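Local atomic coordinates of putative endonuclease/exonuclease/phosphatase family protein (Bacteroides thetaiotaomicron, PDB entry 3MPR), a protein that is probably a metal-dependent hydrolase of the endonuclease/exonuclease/phosphatase family, which may act as an endonuclease or RNA exonuclease. Residues A155-Q159 against D189-S193; L210-F214 against T223-D228. All coordinates share one frame; numbering follows the deposited sequence.

Contact 1 of 2, residues A155-Q159 against D189-S193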
ATOM      1  N   ALA A 155     -17.865  -6.500 -24.313  1.00 10.07           N
ATOM      2  CA  ALA A 155     -16.591  -5.830 -24.526  1.00 13.98           C
ATOM      3  C   ALA A 155     -16.685  -4.858 -25.691  1.00 15.90           C
ATOM      4  O   ALA A 155     -16.205  -3.718 -25.609  1.00 13.17           O
ATOM      5  CB  ALA A 155     -15.479  -6.845 -24.747  1.00 16.55           C
ATOM      6  N   PHE A 156     -17.328  -5.289 -26.772  1.00 14.91           N
ATOM      7  CA  PHE A 156     -17.448  -4.424 -27.947  1.00 15.10           C
ATOM      8  C   PHE A 156     -18.468  -3.298 -27.787  1.00 11.61           C
ATOM      9  O   PHE A 156     -18.286  -2.214 -28.324  1.00 11.31           O
ATOM     10  CB  PHE A 156     -17.690  -5.258 -29.210  1.00 21.74           C
ATOM     11  CG  PHE A 156     -16.498  -6.080 -29.599  1.00 21.08           C
ATOM     12  CD1 PHE A 156     -15.348  -5.463 -30.064  1.00 19.71           C
ATOM     13  CD2 PHE A 156     -16.506  -7.456 -29.451  1.00 20.48           C
ATOM     14  CE1 PHE A 156     -14.238  -6.207 -30.402  1.00 17.28           C
ATOM     15  CE2 PHE A 156     -15.395  -8.206 -29.783  1.00 20.45           C
ATOM     16  CZ  PHE A 156     -14.264  -7.583 -30.261  1.00 20.75           C
ATOM     17  N   LEU A 157     -19.523  -3.545 -27.019  1.00 12.08           N
ATOM     18  CA  LEU A 157     -20.490  -2.493 -26.707  1.00 13.96           C
ATOM     19  C   LEU A 157     -19.822  -1.398 -25.877  1.00 11.18           C
ATOM     20  O   LEU A 157     -20.038  -0.206 -26.090  1.00  9.15           O
ATOM     21  CB  LEU A 157     -21.676  -3.074 -25.946  1.00 13.90           C
ATOM     22  CG  LEU A 157     -22.604  -2.083 -25.236  1.00 14.57           C
ATOM     23  CD1 LEU A 157     -23.257  -1.122 -26.228  1.00 20.20           C
ATOM     24  CD2 LEU A 157     -23.668  -2.837 -24.431  1.00 13.43           C
ATOM     25  N   VAL A 158     -18.994  -1.804 -24.924  1.00  9.74           N
ATOM     26  CA  VAL A 158     -18.285  -0.814 -24.132  1.00  9.16           C
ATOM     27  C   VAL A 158     -17.383   0.038 -25.018  1.00 11.60           C
ATOM     28  O   VAL A 158     -17.356   1.262 -24.897  1.00 11.34           O
ATOM     29  CB  VAL A 158     -17.522  -1.454 -22.952  1.00 10.12           C
ATOM     30  CG1 VAL A 158     -16.563  -0.453 -22.341  1.00  9.86           C
ATOM     31  CG2 VAL A 158     -18.517  -1.949 -21.910  1.00 10.22           C
ATOM     32  N   GLN A 159     -16.669  -0.600 -25.939  1.00  8.96           N
ATOM     33  CA  GLN A 159     -15.813   0.147 -26.845  1.00  9.16           C
ATOM     34  C   GLN A 159     -16.638   1.087 -27.758  1.00 11.13           C
ATOM     35  O   GLN A 159     -16.207   2.178 -28.075  1.00 10.78           O
ATOM     36  CB  GLN A 159     -14.927  -0.809 -27.641  1.00 10.84           C
ATOM     37  CG  GLN A 159     -13.915  -1.530 -26.748  1.00 12.63           C
ATOM     38  CD  GLN A 159     -13.272  -2.728 -27.412  1.00 19.55           C
ATOM     39  OE1 GLN A 159     -13.422  -3.863 -26.954  1.00 19.67           O
ATOM     40  NE2 GLN A 159     -12.534  -2.481 -28.483  1.00 13.13           N
ATOM     41  N   ASP A 189      -9.311 -10.715 -24.468  1.00 10.86           N
ATOM     42  CA  ASP A 189      -8.732 -10.405 -25.768  1.00 14.40           C
ATOM     43  C   ASP A 189      -9.567  -9.352 -26.475  1.00 10.90           C
ATOM     44  O   ASP A 189      -9.041  -8.541 -27.227  1.00 12.83           O
ATOM     45  CB  ASP A 189      -8.678 -11.648 -26.672  1.00 20.88           C
ATOM     46  CG  ASP A 189      -7.848 -12.776 -26.090  1.00 30.93           C
ATOM     47  OD1 ASP A 189      -7.030 -12.530 -25.178  1.00 31.59           O
ATOM     48  OD2 ASP A 189      -8.013 -13.922 -26.566  1.00 35.74           O
ATOM     49  N   ALA A 190     -10.875  -9.380 -26.249  1.00 12.15           N
ATOM     50  CA  ALA A 190     -11.762  -8.452 -26.950  1.00 16.26           C
ATOM     51  C   ALA A 190     -11.419  -6.986 -26.655  1.00 15.43           C
ATOM     52  O   ALA A 190     -11.553  -6.120 -27.528  1.00 10.42           O
ATOM     53  CB  ALA A 190     -13.219  -8.760 -26.647  1.00 13.87           C
ATOM     54  N   PHE A 191     -10.941  -6.708 -25.442  1.00 11.31           N
ATOM     55  CA  PHE A 191     -10.559  -5.341 -25.090  1.00  9.11           C
ATOM     56  C   PHE A 191      -9.212  -4.907 -25.656  1.00 14.57           C
ATOM     57  O   PHE A 191      -9.034  -3.736 -26.011  1.00 12.78           O
ATOM     58  CB  PHE A 191     -10.566  -5.142 -23.562  1.00 10.46           C
ATOM     59  CG  PHE A 191     -11.946  -5.193 -22.947  1.00 11.80           C
ATOM     60  CD1 PHE A 191     -12.817  -4.126 -23.089  1.00 12.02           C
ATOM     61  CD2 PHE A 191     -12.364  -6.300 -22.232  1.00 14.80           C
ATOM     62  CE1 PHE A 191     -14.090  -4.159 -22.536  1.00 16.04           C
ATOM     63  CE2 PHE A 191     -13.638  -6.345 -21.670  1.00 14.39           C
ATOM     64  CZ  PHE A 191     -14.500  -5.274 -21.822  1.00 16.37           C
ATOM     65  N   VAL A 192      -8.255  -5.829 -25.724  1.00 12.51           N
ATOM     66  CA  VAL A 192      -6.867  -5.436 -25.953  1.00 12.42           C
ATOM     67  C   VAL A 192      -6.241  -5.827 -27.287  1.00 16.18           C
ATOM     68  O   VAL A 192      -5.208  -5.268 -27.659  1.00 16.45           O
ATOM     69  CB  VAL A 192      -5.928  -5.991 -24.856  1.00 14.21           C
ATOM     70  CG1 VAL A 192      -6.287  -5.426 -23.492  1.00 15.15           C
ATOM     71  CG2 VAL A 192      -5.953  -7.522 -24.849  1.00 14.94           C
ATOM     72  N   SER A 193      -6.826  -6.799 -27.981  1.00 18.13           N
ATOM     73  CA  SER A 193      -6.167  -7.390 -29.149  1.00 18.95           C
ATOM     74  C   SER A 193      -5.914  -6.412 -30.287  1.00 19.06           C
ATOM     75  O   SER A 193      -4.997  -6.618 -31.074  1.00 18.32           O
ATOM     76  CB  SER A 193      -6.957  -8.586 -29.687  1.00 19.89           C
ATOM     77  OG  SER A 193      -8.105  -8.133 -30.388  1.00 24.80           O
TER

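Contact 2 of 2, residues L210-F214 against T223-D228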
ATOM      1  N   LEU A 210       1.704  -9.605  -5.908  1.00  7.10           N
ATOM      2  CA  LEU A 210       2.018 -10.747  -5.059  1.00  7.81           C
ATOM      3  C   LEU A 210       0.905 -11.760  -5.108  1.00  9.09           C
ATOM      4  O   LEU A 210       0.999 -12.817  -4.494  1.00 10.48           O
ATOM      5  CB  LEU A 210       2.240 -10.297  -3.618  1.00  9.49           C
ATOM      6  CG  LEU A 210       3.372  -9.273  -3.461  1.00  9.41           C
ATOM      7  CD1 LEU A 210       3.448  -8.835  -2.007  1.00 11.84           C
ATOM      8  CD2 LEU A 210       4.675  -9.880  -3.909  1.00  9.53           C
ATOM      9  N   ASN A 211      -0.151 -11.429  -5.848  1.00  7.71           N
ATOM     10  CA  ASN A 211      -1.285 -12.322  -5.997  1.00 10.80           C
ATOM     11  C   ASN A 211      -2.117 -11.887  -7.201  1.00 10.85           C
ATOM     12  O   ASN A 211      -1.921 -10.787  -7.740  1.00 10.35           O
ATOM     13  CB  ASN A 211      -2.148 -12.298  -4.731  1.00  6.34           C
ATOM     14  CG  ASN A 211      -2.675 -13.675  -4.353  1.00 12.50           C
ATOM     15  OD1 ASN A 211      -3.166 -14.409  -5.204  1.00 12.15           O
ATOM     16  ND2 ASN A 211      -2.559 -14.035  -3.067  1.00 11.29           N
ATOM     17  N   GLY A 212      -3.029 -12.757  -7.617  1.00 10.65           N
ATOM     18  CA  GLY A 212      -4.079 -12.391  -8.553  1.00  7.33           C
ATOM     19  C   GLY A 212      -5.162 -11.644  -7.798  1.00 10.05           C
ATOM     20  O   GLY A 212      -4.943 -11.214  -6.664  1.00  9.94           O
ATOM     21  N   THR A 213      -6.343 -11.501  -8.393  1.00  9.12           N
ATOM     22  CA  THR A 213      -7.302 -10.565  -7.826  1.00 10.00           C
ATOM     23  C   THR A 213      -8.461 -11.177  -7.041  1.00 10.38           C
ATOM     24  O   THR A 213      -9.055 -10.499  -6.209  1.00 12.09           O
ATOM     25  CB  THR A 213      -7.838  -9.589  -8.886  1.00 10.34           C
ATOM     26  OG1 THR A 213      -8.641 -10.303  -9.836  1.00 12.36           O
ATOM     27  CG2 THR A 213      -6.667  -8.909  -9.598  1.00  9.37           C
ATOM     28  N   PHE A 214      -8.785 -12.444  -7.282  1.00  9.91           N
ATOM     29  CA  PHE A 214      -9.813 -13.108  -6.468  1.00  7.72           C
ATOM     30  C   PHE A 214      -9.185 -13.896  -5.318  1.00 11.79           C
ATOM     31  O   PHE A 214      -8.189 -14.595  -5.514  1.00 10.76           O
ATOM     32  CB  PHE A 214     -10.665 -14.036  -7.348  1.00  7.53           C
ATOM     33  CG  PHE A 214     -11.850 -14.655  -6.622  1.00 10.35           C
ATOM     34  CD1 PHE A 214     -12.810 -13.858  -6.023  1.00 11.21           C
ATOM     35  CD2 PHE A 214     -12.003 -16.034  -6.569  1.00 15.70           C
ATOM     36  CE1 PHE A 214     -13.897 -14.424  -5.361  1.00 11.15           C
ATOM     37  CE2 PHE A 214     -13.087 -16.606  -5.916  1.00 14.94           C
ATOM     38  CZ  PHE A 214     -14.027 -15.802  -5.311  1.00 12.59           C
ATOM     39  N   THR A 223      -3.288 -17.324  -6.861  1.00 12.10           N
ATOM     40  CA  THR A 223      -3.557 -17.602  -8.273  1.00 12.23           C
ATOM     41  C   THR A 223      -2.846 -16.585  -9.142  1.00  9.51           C
ATOM     42  O   THR A 223      -2.557 -15.464  -8.692  1.00 10.84           O
ATOM     43  CB  THR A 223      -5.062 -17.559  -8.589  1.00 17.34           C
ATOM     44  OG1 THR A 223      -5.268 -17.920  -9.961  1.00 19.88           O
ATOM     45  CG2 THR A 223      -5.616 -16.157  -8.356  1.00 14.39           C
ATOM     46  N   GLU A 224      -2.533 -16.976 -10.379  1.00  7.26           N
ATOM     47  CA  GLU A 224      -2.063 -16.018 -11.370  1.00  9.48           C
ATOM     48  C   GLU A 224      -3.219 -15.493 -12.223  1.00  9.53           C
ATOM     49  O   GLU A 224      -3.010 -14.684 -13.127  1.00 12.94           O
ATOM     50  CB  GLU A 224      -0.981 -16.632 -12.265  1.00 20.44           C
ATOM     51  CG  GLU A 224       0.327 -16.907 -11.533  1.00 30.50           C
ATOM     52  CD  GLU A 224       1.425 -17.405 -12.460  1.00 40.84           C
ATOM     53  OE1 GLU A 224       1.338 -18.566 -12.912  1.00 43.02           O
ATOM     54  OE2 GLU A 224       2.371 -16.633 -12.739  1.00 43.39           O
ATOM     55  N   SER A 225      -4.432 -15.959 -11.955  1.00 11.26           N
ATOM     56  CA  SER A 225      -5.599 -15.431 -12.672  1.00 11.69           C
ATOM     57  C   SER A 225      -5.894 -14.010 -12.204  1.00 12.12           C
ATOM     58  O   SER A 225      -5.895 -13.738 -11.013  1.00 12.95           O
ATOM     59  CB  SER A 225      -6.840 -16.297 -12.421  1.00 18.80           C
ATOM     60  OG  SER A 225      -6.736 -17.549 -13.086  1.00 22.15           O
ATOM     61  N   ARG A 226      -6.149 -13.113 -13.148  1.00 11.73           N
ATOM     62  CA  ARG A 226      -6.628 -11.775 -12.838  1.00  9.50           C
ATOM     63  C   ARG A 226      -8.027 -11.663 -13.450  1.00  9.78           C
ATOM     64  O   ARG A 226      -8.208 -11.870 -14.658  1.00  9.99           O
ATOM     65  CB  ARG A 226      -5.685 -10.716 -13.429  1.00 14.23           C
ATOM     66  CG  ARG A 226      -4.190 -10.973 -13.124  1.00 13.08           C
ATOM     67  CD  ARG A 226      -3.290  -9.843 -13.618  1.00  9.10           C
ATOM     68  NE  ARG A 226      -3.493  -9.525 -15.026  1.00 12.83           N
ATOM     69  CZ  ARG A 226      -2.952 -10.193 -16.043  1.00 16.00           C
ATOM     70  NH1 ARG A 226      -2.151 -11.225 -15.821  1.00 18.06           N
ATOM     71  NH2 ARG A 226      -3.200  -9.810 -17.285  1.00 10.60           N
ATOM     72  N   ILE A 227      -9.033 -11.392 -12.620  1.00  6.26           N
ATOM     73  CA  ILE A 227     -10.382 -11.223 -13.145  1.00  7.88           C
ATOM     74  C   ILE A 227     -10.893  -9.793 -12.942  1.00 14.17           C
ATOM     75  O   ILE A 227     -11.927  -9.394 -13.499  1.00 12.42           O
ATOM     76  CB  ILE A 227     -11.362 -12.272 -12.572  1.00 13.24           C
ATOM     77  CG1 ILE A 227     -11.587 -12.073 -11.071  1.00 13.16           C
ATOM     78  CG2 ILE A 227     -10.863 -13.688 -12.888  1.00 10.73           C
ATOM     79  CD1 ILE A 227     -12.648 -13.007 -10.494  1.00 15.14           C
ATOM     80  N   ASP A 228     -10.151  -9.022 -12.156  1.00  7.66           N
ATOM     81  CA  ASP A 228     -10.436  -7.608 -11.987  1.00  8.63           C
ATOM     82  C   ASP A 228      -9.342  -6.869 -12.731  1.00 11.66           C
ATOM     83  O   ASP A 228      -8.164  -7.100 -12.474  1.00 12.61           O
ATOM     84  CB  ASP A 228     -10.397  -7.253 -10.497  1.00 11.10           C
ATOM     85  CG  ASP A 228     -11.361  -8.099  -9.688  1.00 11.96           C
ATOM     86  OD1 ASP A 228     -10.932  -9.103  -9.072  1.00 12.38           O
ATOM     87  OD2 ASP A 228     -12.564  -7.774  -9.710  1.00 12.01           O
TER
HETATM   88  O   HOH W   1      -8.259 -13.982  -9.692  1.00 15.09           O

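Contact 1 of 2, residues A155-Q159 against D189-S193
Ala155 and Phe191 meet through a CH-pi contact: the methyl CB of Ala155 stands over one face of the Phe191 ring, 3.6 Å from the ring centroid and 19° off its normal. The methyl is displaced toward the rim, and its nearest ring atom is CZ. Phe191 has CG anti to its own carbonyl carbon (chi1 -68°), and this torsion swings the ring across to helix 148-164 although its CB does not head there. Val158 adds to the same ring from another direction, its CB lying near the ring plane at the edge, 4.4 Å from CE1.

The aliphatic contacts centre on two small residues. CB of Ala155 touches CB of Ala190 at 3.5 Å, and at this point the backbones come within 6.0 Å, CA to CA. In the four-layered alpha/beta/beta/alpha sandwich of the DNase I-like fold, these residues join helix 148-164 to helix 186-192 on the outside of one sheet. Phe191 extends the packing into that layer, stacking on Phe231 of strand 228-232 and meeting Phe179 with the ring planes at about 80°. On the exposed margin, the ring of Phe156 meets Ala190 obliquely, with CE2 3.9 Å from its CB.

The polar component comes from Gln159, whose chain runs extended beyond CG and brings its terminal amide beside the backbone carbonyl of Ala190, a buried approach between the two helices.

Contact 2 of 2, residues L210-F214 against T223-D228
Thr213 reaches across to Ile227 and Asp228 with its hydroxyl, in the irregular connection between strands 206-208 and 228-232 of the DNase I-like fold, one strand in each sheet of the sandwich. This is the tightly packed part. OG1 of Thr213 accepts a hydrogen bond from Ile227 N (3.0 Å, N-H...O angle 156°) and donates one to Asp228 OD1, although the place of that carboxylate oxygen is less certain. With chi1 at 68°, OG1 sits between the backbone N and the carbonyl carbon of Thr213, facing Ile227 N and the Asp228 carboxylate. Gly212 packs closely too: its CA makes a C-H...O contact of 3.3 Å with Ser225 O.

Toward Asn211 and Thr223 the bonds across the contact are looser. Gly212 N to Thr223 O, Thr213 N to Ser225 O and Thr223 N to Asn211 OD1 are all weak hydrogen bonds, while ND2 of Asn211 is bonded to Ser221 O. Residues 223-226 are themselves firmly braced, by an ST turn in which Thr223 OG1 accepts from Ser225 N at 2.9 Å, by Ser225 OG bonding Asp182 and by a salt bridge from Arg226 to Asp199. A second loose side lies beyond Thr213, where CB of Phe214 merely touches Ile227 CD1 at 3.9 Å and a water bridges the backbones, accepting from Phe214 N at 2.9 Å and donating to Ser225 O at 2.7 Å.

The two contacts follow one another along the chain without touching: their centres lie 20 Å apart and their nearest atoms about 8 Å. What connects them is the six-stranded sheet, with helix 186-192 of contact 1 packed on it through Phe191 and Phe231, while residues 223-228 of contact 2 lead into strand 228-232, which carries Phe231. Phe179 is also shared, meeting the Phe191 ring and hydrogen-bonding to Ile227 by its backbone. Contact 2 is the one near the metal site: the side chain of Phe214 is about 7 Å from that of Glu51, a magnesium ligand seen in this protein, although no magnesium is bound to this chain in the model. Contact 1 lies away from it.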